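PDB 6LJ9: SUMO-1 cysteine protease S273R from African swine fever virus pig/Kenya/KEN-50/1950, which probably cleaves the viral polyprotein precursors pp220 and pp62 into core-shell proteins and blunts host innate immunity, acting as a cysteine endopeptidase. Local coordinates for residues B[101-106]-B[239-244]; B[139-142]-B[147-150]. All coordinates share one frame; numbering follows the deposited sequence.

Contact 1: B[101-106]-B[239-244]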
ATOM      1  N   ALA B 101      -0.393   2.484  10.980  1.00 17.50           N
ATOM      2  CA  ALA B 101      -1.543   1.859  10.338  1.00 25.12           C
ATOM      3  C   ALA B 101      -2.362   2.855   9.528  1.00 29.56           C
ATOM      4  O   ALA B 101      -3.124   2.440   8.649  1.00 21.87           O
ATOM      5  CB  ALA B 101      -2.425   1.182  11.386  1.00 17.91           C
ATOM      6  N   ILE B 102      -2.226   4.152   9.806  1.00 29.68           N
ATOM      7  CA  ILE B 102      -2.876   5.166   8.982  1.00 27.22           C
ATOM      8  C   ILE B 102      -2.221   5.225   7.608  1.00 19.66           C
ATOM      9  O   ILE B 102      -2.899   5.210   6.573  1.00 45.18           O
ATOM     10  CB  ILE B 102      -2.828   6.538   9.679  1.00 30.24           C
ATOM     11  CG1 ILE B 102      -3.289   6.426  11.132  1.00 28.89           C
ATOM     12  CG2 ILE B 102      -3.675   7.550   8.925  1.00 24.59           C
ATOM     13  CD1 ILE B 102      -3.101   7.699  11.929  1.00 38.91           C
ATOM     14  N   LYS B 103      -0.889   5.293   7.579  1.00 19.12           N
ATOM     15  CA  LYS B 103      -0.161   5.436   6.324  1.00 27.83           C
ATOM     16  C   LYS B 103      -0.113   4.121   5.552  1.00 23.80           C
ATOM     17  O   LYS B 103      -0.368   4.093   4.344  1.00 29.66           O
ATOM     18  CB  LYS B 103       1.250   5.958   6.609  1.00 36.08           C
ATOM     19  CG  LYS B 103       2.232   5.828   5.460  1.00 37.40           C
ATOM     20  CD  LYS B 103       3.580   6.414   5.848  1.00 44.72           C
ATOM     21  CE  LYS B 103       4.675   5.980   4.890  1.00 42.69           C
ATOM     22  NZ  LYS B 103       4.377   6.374   3.486  1.00 54.50           N
ATOM     23  N   TYR B 104       0.212   3.027   6.235  1.00 27.66           N
ATOM     24  CA  TYR B 104       0.228   1.697   5.630  1.00 18.44           C
ATOM     25  C   TYR B 104      -1.141   1.068   5.862  1.00 25.55           C
ATOM     26  O   TYR B 104      -1.399   0.477   6.913  1.00 19.49           O
ATOM     27  CB  TYR B 104       1.354   0.855   6.218  1.00 15.69           C
ATOM     28  CG  TYR B 104       2.725   1.467   6.028  1.00 23.00           C
ATOM     29  CD1 TYR B 104       3.421   1.296   4.840  1.00 15.87           C
ATOM     30  CD2 TYR B 104       3.320   2.219   7.034  1.00 23.11           C
ATOM     31  CE1 TYR B 104       4.672   1.854   4.657  1.00 16.48           C
ATOM     32  CE2 TYR B 104       4.573   2.780   6.860  1.00 23.31           C
ATOM     33  CZ  TYR B 104       5.244   2.595   5.670  1.00 28.14           C
ATOM     34  OH  TYR B 104       6.491   3.152   5.493  1.00 31.07           O
ATOM     35  N   THR B 105      -2.024   1.196   4.869  1.00 23.37           N
ATOM     36  CA  THR B 105      -3.424   0.816   5.019  1.00 26.84           C
ATOM     37  C   THR B 105      -3.662  -0.686   4.928  1.00 30.24           C
ATOM     38  O   THR B 105      -4.796  -1.128   5.142  1.00 21.97           O
ATOM     39  CB  THR B 105      -4.277   1.532   3.969  1.00 25.68           C
ATOM     40  OG1 THR B 105      -3.842   1.152   2.657  1.00 34.31           O
ATOM     41  CG2 THR B 105      -4.146   3.042   4.121  1.00 30.24           C
ATOM     42  N   LYS B 106      -2.639  -1.480   4.606  1.00 28.22           N
ATOM     43  CA  LYS B 106      -2.737  -2.935   4.643  1.00 23.30           C
ATOM     44  C   LYS B 106      -1.926  -3.528   5.789  1.00 26.75           C
ATOM     45  O   LYS B 106      -1.526  -4.695   5.726  1.00 30.41           O
ATOM     46  CB  LYS B 106      -2.296  -3.539   3.308  1.00 24.48           C
ATOM     47  CG  LYS B 106      -3.208  -3.200   2.138  1.00 35.98           C
ATOM     48  CD  LYS B 106      -2.920  -4.086   0.934  1.00 48.31           C
ATOM     49  CE  LYS B 106      -3.834  -3.752  -0.236  1.00 47.61           C
ATOM     50  NZ  LYS B 106      -3.572  -2.392  -0.785  1.00 48.24           N
ATOM     51  N   TYR B 239      12.643  -2.572  12.901  1.00 17.15           N
ATOM     52  CA  TYR B 239      12.478  -3.790  12.113  1.00 25.43           C
ATOM     53  C   TYR B 239      11.123  -3.807  11.419  1.00 22.51           C
ATOM     54  O   TYR B 239      11.029  -4.103  10.223  1.00 30.53           O
ATOM     55  CB  TYR B 239      12.644  -5.020  13.008  1.00  9.04           C
ATOM     56  CG  TYR B 239      12.544  -6.337  12.269  1.00 21.97           C
ATOM     57  CD1 TYR B 239      13.641  -6.863  11.600  1.00 18.33           C
ATOM     58  CD2 TYR B 239      11.357  -7.059  12.248  1.00 15.08           C
ATOM     59  CE1 TYR B 239      13.558  -8.066  10.926  1.00 18.96           C
ATOM     60  CE2 TYR B 239      11.264  -8.265  11.576  1.00 18.96           C
ATOM     61  CZ  TYR B 239      12.369  -8.763  10.918  1.00 25.19           C
ATOM     62  OH  TYR B 239      12.285  -9.962  10.247  1.00 21.62           O
ATOM     63  N   ILE B 240      10.060  -3.480  12.157  1.00 23.38           N
ATOM     64  CA  ILE B 240       8.723  -3.458  11.571  1.00 17.07           C
ATOM     65  C   ILE B 240       8.642  -2.409  10.468  1.00 20.39           C
ATOM     66  O   ILE B 240       8.089  -2.660   9.390  1.00 16.07           O
ATOM     67  CB  ILE B 240       7.663  -3.216  12.661  1.00 15.78           C
ATOM     68  CG1 ILE B 240       7.630  -4.389  13.645  1.00 17.97           C
ATOM     69  CG2 ILE B 240       6.295  -2.982  12.033  1.00  9.33           C
ATOM     70  CD1 ILE B 240       6.611  -4.235  14.756  1.00 28.51           C
ATOM     71  N   ARG B 241       9.200  -1.223  10.716  1.00 22.10           N
ATOM     72  CA  ARG B 241       9.135  -0.156   9.721  1.00 15.38           C
ATOM     73  C   ARG B 241       9.950  -0.503   8.480  1.00 14.05           C
ATOM     74  O   ARG B 241       9.519  -0.233   7.352  1.00 25.76           O
ATOM     75  CB  ARG B 241       9.614   1.161  10.327  1.00 18.84           C
ATOM     76  CG  ARG B 241       9.549   2.341   9.369  1.00 29.74           C
ATOM     77  CD  ARG B 241       8.152   2.503   8.796  1.00 31.43           C
ATOM     78  NE  ARG B 241       8.068   3.608   7.845  1.00 35.04           N
ATOM     79  CZ  ARG B 241       7.666   4.835   8.160  1.00 35.70           C
ATOM     80  NH1 ARG B 241       7.308   5.119   9.405  1.00 21.30           N
ATOM     81  NH2 ARG B 241       7.620   5.778   7.229  1.00 25.87           N
ATOM     82  N   ALA B 242      11.129  -1.101   8.665  1.00 19.71           N
ATOM     83  CA  ALA B 242      11.947  -1.486   7.519  1.00 12.41           C
ATOM     84  C   ALA B 242      11.263  -2.567   6.689  1.00 17.64           C
ATOM     85  O   ALA B 242      11.298  -2.522   5.454  1.00 22.68           O
ATOM     86  CB  ALA B 242      13.322  -1.958   7.986  1.00 12.44           C
ATOM     87  N   ARG B 243      10.638  -3.548   7.346  1.00 15.08           N
ATOM     88  CA  ARG B 243       9.911  -4.577   6.608  1.00 23.95           C
ATOM     89  C   ARG B 243       8.702  -3.986   5.893  1.00 21.50           C
ATOM     90  O   ARG B 243       8.344  -4.426   4.794  1.00 21.45           O
ATOM     91  CB  ARG B 243       9.476  -5.700   7.549  1.00 16.45           C
ATOM     92  CG  ARG B 243      10.619  -6.414   8.255  1.00 19.28           C
ATOM     93  CD  ARG B 243      11.393  -7.330   7.322  1.00 19.10           C
ATOM     94  NE  ARG B 243      10.587  -8.460   6.868  1.00 19.58           N
ATOM     95  CZ  ARG B 243      10.075  -8.570   5.647  1.00 21.69           C
ATOM     96  NH1 ARG B 243      10.289  -7.618   4.750  1.00 27.17           N
ATOM     97  NH2 ARG B 243       9.355  -9.633   5.321  1.00 23.68           N
ATOM     98  N   LEU B 244       8.059  -2.986   6.506  1.00 16.93           N
ATOM     99  CA  LEU B 244       6.940  -2.313   5.855  1.00 11.62           C
ATOM    100  C   LEU B 244       7.395  -1.578   4.602  1.00 20.47           C
ATOM    101  O   LEU B 244       6.681  -1.559   3.591  1.00 22.74           O
ATOM    102  CB  LEU B 244       6.267  -1.347   6.830  1.00 18.69           C
ATOM    103  CG  LEU B 244       5.330  -1.953   7.878  1.00 18.28           C
ATOM    104  CD1 LEU B 244       4.841  -0.882   8.841  1.00 14.02           C
ATOM    105  CD2 LEU B 244       4.155  -2.648   7.207  1.00  9.58           C
TER
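Tyr-104 reaches across to helix 232-244 with its ring laid on Leu-244 and its hydroxyl end turned to Arg-241. With CG anti to the carbonyl carbon (chi1 -59°), the ring projects from the end of helix 90-103 toward helix 232-244. Leu-244 CB stands over the middle of one face, 4.2 Å from the centroid of the Tyr-104 ring and close to the ring normal, a CH-pi contact. Leu-244 CD1 covers the same face nearer its rim, 3.9 Å from Tyr-104 CD2. On the opposite face lies the aliphatic chain of the adjacent Lys-103, so the ring is held between two side chains.

Arg-241 comes to the ring edge. Its guanidinium is turned 75° from the ring plane, and Tyr-104 CE2 lies over one guanidinium face, toward the rim. Arg-241 NE lies 2.9 Å from Tyr-104 OH, and the hydroxyl is hydrogen-bonded to Asp-245, just beyond the segment, while Arg-241 NH2 forms a salt bridge with Glu-16. That acidic partner probably offsets the like charges of Lys-103 NZ and Arg-241 NH2, 5.0 Å apart.

The contact thus joins the C-terminal end of helix 90-103 to that of helix 232-244, which begins with the inferred nucleophile Cys-232; Leu-244 also packs on Phe-107 of strand 107-109 and Phe-173 of strand 169-175.

Contact 2: B[139-142]-B[147-150]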
ATOM      1  N   GLN B 139      -8.922  -3.830  14.304  1.00 24.57           N
ATOM      2  CA  GLN B 139      -7.721  -3.103  14.677  1.00 29.59           C
ATOM      3  C   GLN B 139      -8.105  -1.664  14.988  1.00 31.49           C
ATOM      4  O   GLN B 139      -9.208  -1.209  14.672  1.00 25.50           O
ATOM      5  CB  GLN B 139      -6.663  -3.153  13.568  1.00 12.45           C
ATOM      6  CG  GLN B 139      -7.022  -2.372  12.320  1.00 15.17           C
ATOM      7  CD  GLN B 139      -5.969  -2.511  11.241  1.00 16.61           C
ATOM      8  OE1 GLN B 139      -6.216  -3.107  10.193  1.00 21.28           O
ATOM      9  NE2 GLN B 139      -4.786  -1.965  11.494  1.00 12.41           N
ATOM     10  N   TYR B 140      -7.186  -0.939  15.614  1.00 36.87           N
ATOM     11  CA  TYR B 140      -7.466   0.410  16.091  1.00 40.91           C
ATOM     12  C   TYR B 140      -6.521   1.386  15.401  1.00 35.83           C
ATOM     13  O   TYR B 140      -5.346   1.500  15.764  1.00 38.61           O
ATOM     14  CB  TYR B 140      -7.365   0.472  17.611  1.00 25.97           C
ATOM     15  CG  TYR B 140      -8.493  -0.290  18.270  1.00 33.88           C
ATOM     16  CD1 TYR B 140      -8.376  -1.648  18.539  1.00 30.49           C
ATOM     17  CD2 TYR B 140      -9.687   0.340  18.588  1.00 37.04           C
ATOM     18  CE1 TYR B 140      -9.411  -2.351  19.126  1.00 31.76           C
ATOM     19  CE2 TYR B 140     -10.728  -0.353  19.175  1.00 34.82           C
ATOM     20  CZ  TYR B 140     -10.585  -1.699  19.442  1.00 39.58           C
ATOM     21  OH  TYR B 140     -11.620  -2.392  20.027  1.00 52.99           O
ATOM     22  N   VAL B 141      -7.055   2.077  14.397  1.00 30.85           N
ATOM     23  CA  VAL B 141      -6.342   3.095  13.637  1.00 31.75           C
ATOM     24  C   VAL B 141      -6.847   4.453  14.098  1.00 50.73           C
ATOM     25  O   VAL B 141      -8.063   4.682  14.148  1.00 47.62           O
ATOM     26  CB  VAL B 141      -6.549   2.903  12.125  1.00 35.04           C
ATOM     27  CG1 VAL B 141      -5.826   3.981  11.348  1.00 36.52           C
ATOM     28  CG2 VAL B 141      -6.076   1.521  11.700  1.00 45.08           C
ATOM     29  N   GLU B 142      -5.919   5.348  14.427  1.00 73.28           N
ATOM     30  CA  GLU B 142      -6.218   6.596  15.145  1.00 83.79           C
ATOM     31  C   GLU B 142      -6.866   6.169  16.460  1.00 79.73           C
ATOM     32  O   GLU B 142      -6.293   5.329  17.172  1.00 82.96           O
ATOM     33  CB  GLU B 142      -7.044   7.540  14.274  1.00 84.52           C
ATOM     34  CG  GLU B 142      -6.557   7.662  12.839  1.00 95.87           C
ATOM     35  CD  GLU B 142      -7.203   8.816  12.096  1.00103.53           C
ATOM     36  OE1 GLU B 142      -7.542   9.826  12.746  1.00106.54           O
ATOM     37  OE2 GLU B 142      -7.375   8.710  10.862  1.00 99.48           O
ATOM     38  N   LYS B 147     -11.936  -2.504  10.492  1.00 20.92           N
ATOM     39  CA  LYS B 147     -11.790  -3.826   9.894  1.00 29.35           C
ATOM     40  C   LYS B 147     -11.458  -3.649   8.421  1.00 31.59           C
ATOM     41  O   LYS B 147     -12.233  -3.037   7.678  1.00 41.33           O
ATOM     42  CB  LYS B 147     -13.057  -4.666  10.066  1.00 30.12           C
ATOM     43  CG  LYS B 147     -13.461  -4.875  11.510  1.00 39.60           C
ATOM     44  CD  LYS B 147     -14.080  -6.246  11.738  1.00 40.14           C
ATOM     45  CE  LYS B 147     -15.270  -6.485  10.827  1.00 46.70           C
ATOM     46  NZ  LYS B 147     -16.324  -7.300  11.498  1.00 59.71           N
ATOM     47  N   ARG B 148     -10.311  -4.180   8.005  1.00 27.07           N
ATOM     48  CA  ARG B 148      -9.825  -3.998   6.645  1.00 20.94           C
ATOM     49  C   ARG B 148      -8.875  -5.136   6.313  1.00 33.48           C
ATOM     50  O   ARG B 148      -8.226  -5.676   7.217  1.00 29.96           O
ATOM     51  CB  ARG B 148      -9.115  -2.645   6.491  1.00 17.41           C
ATOM     52  CG  ARG B 148      -7.870  -2.509   7.349  1.00 21.17           C
ATOM     53  CD  ARG B 148      -7.264  -1.121   7.244  1.00 27.07           C
ATOM     54  NE  ARG B 148      -5.959  -1.054   7.897  1.00 17.81           N
ATOM     55  CZ  ARG B 148      -5.238   0.056   8.016  1.00 25.96           C
ATOM     56  NH1 ARG B 148      -5.693   1.203   7.530  1.00 24.72           N
ATOM     57  NH2 ARG B 148      -4.060   0.018   8.624  1.00 19.81           N
ATOM     58  N   PRO B 149      -8.778  -5.532   5.043  1.00 28.60           N
ATOM     59  CA  PRO B 149      -7.845  -6.605   4.674  1.00 30.55           C
ATOM     60  C   PRO B 149      -6.402  -6.145   4.814  1.00 26.18           C
ATOM     61  O   PRO B 149      -6.004  -5.117   4.265  1.00 37.25           O
ATOM     62  CB  PRO B 149      -8.207  -6.903   3.213  1.00 33.26           C
ATOM     63  CG  PRO B 149      -8.829  -5.639   2.719  1.00 29.52           C
ATOM     64  CD  PRO B 149      -9.565  -5.060   3.892  1.00 22.17           C
ATOM     65  N   CYS B 150      -5.619  -6.922   5.560  1.00 17.09           N
ATOM     66  CA  CYS B 150      -4.222  -6.618   5.834  1.00 14.81           C
ATOM     67  C   CYS B 150      -3.355  -7.796   5.414  1.00 25.95           C
ATOM     68  O   CYS B 150      -3.657  -8.945   5.757  1.00 33.35           O
ATOM     69  CB  CYS B 150      -4.010  -6.311   7.320  1.00 15.36           C
ATOM     70  SG  CYS B 150      -4.980  -4.922   7.949  1.00 23.98           S
TER
HETATM   71  O   HOH W   1      -8.519  -4.940  10.467  1.00 26.09           O
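The guanidinium of Arg-148 has Val-141 CG2 over one face, 3.9 Å above the plane and displaced toward the rim, while the amide plane of Gln-139 stands nearly perpendicular to it, the two planes 87° apart. The methyl of Val-141 packs on the flat of the arginine near CZ and NH2, and Gln-139 brings its amide to NE and NH2. Arg-148 NE donates a weak, strongly bent hydrogen bond to Gln-139 OE1, 3.1 Å long with an angle of 130° at the hydrogen.

The same oxygen gathers other neighbours. Cys-150 SG lies 3.1 Å from Gln-139 OE1. A water lies 3.0 Å from Gln-139 OE1, to which it can donate, and accepts from the backbone Arg-148 N at 3.1 Å, so it may link the amide to the arginine main chain as well. Gln-139 sets CG between its backbone N and carbonyl carbon (chi1 69°) and then runs out extended to bring the amide to Arg-148; the two chains cross at about a right angle, polar ends together.

Each group has stronger partners outside the two segments. Gln-139 NE2 donates to Asn-109 OD1 and Phe-107 O, and Arg-148 NH2 bonds to the carbonyl oxygens of Ala-101 and Phe-107; these probably fix the amide's rotation and set the guanidinium against the end of helix 90-103.

Strands 139-141 and 144-146 form a short antiparallel beta-hairpin, with Gln-139 paired to Val-146. Beyond Val-146 the main chain draws away from Gln-139, the Arg-148 side chain reaches back to Gln-139 and Val-141 of the first strand, and the chain then enters strand 152-158 of the main mixed sheet.

In the fold
The two contacts lie with their centres about 12 Å apart and meet at the end of helix 90-103. Arg-148 of contact 2 is the bridge: Arg-148 NH2 is 2.6 Å from Ala-101 O of contact 1, a probable hydrogen bond. Arg-148 NH2 also packs 3.2 Å from Tyr-104 O. Lys-106 O in turn lies 3.4 Å from Cys-150 CB. In sequence, the segments of contact 2 fall between those of contact 1. Neither contact includes a residue of the inferred active site, Cys-232, His-168 and Asn-187; contact 1 is linked to it through helix 232-244, whose far end carries the inferred nucleophile, whereas contact 2 meets segment 101-106 through Arg-148 and Cys-150 and lies away from the annotated sites.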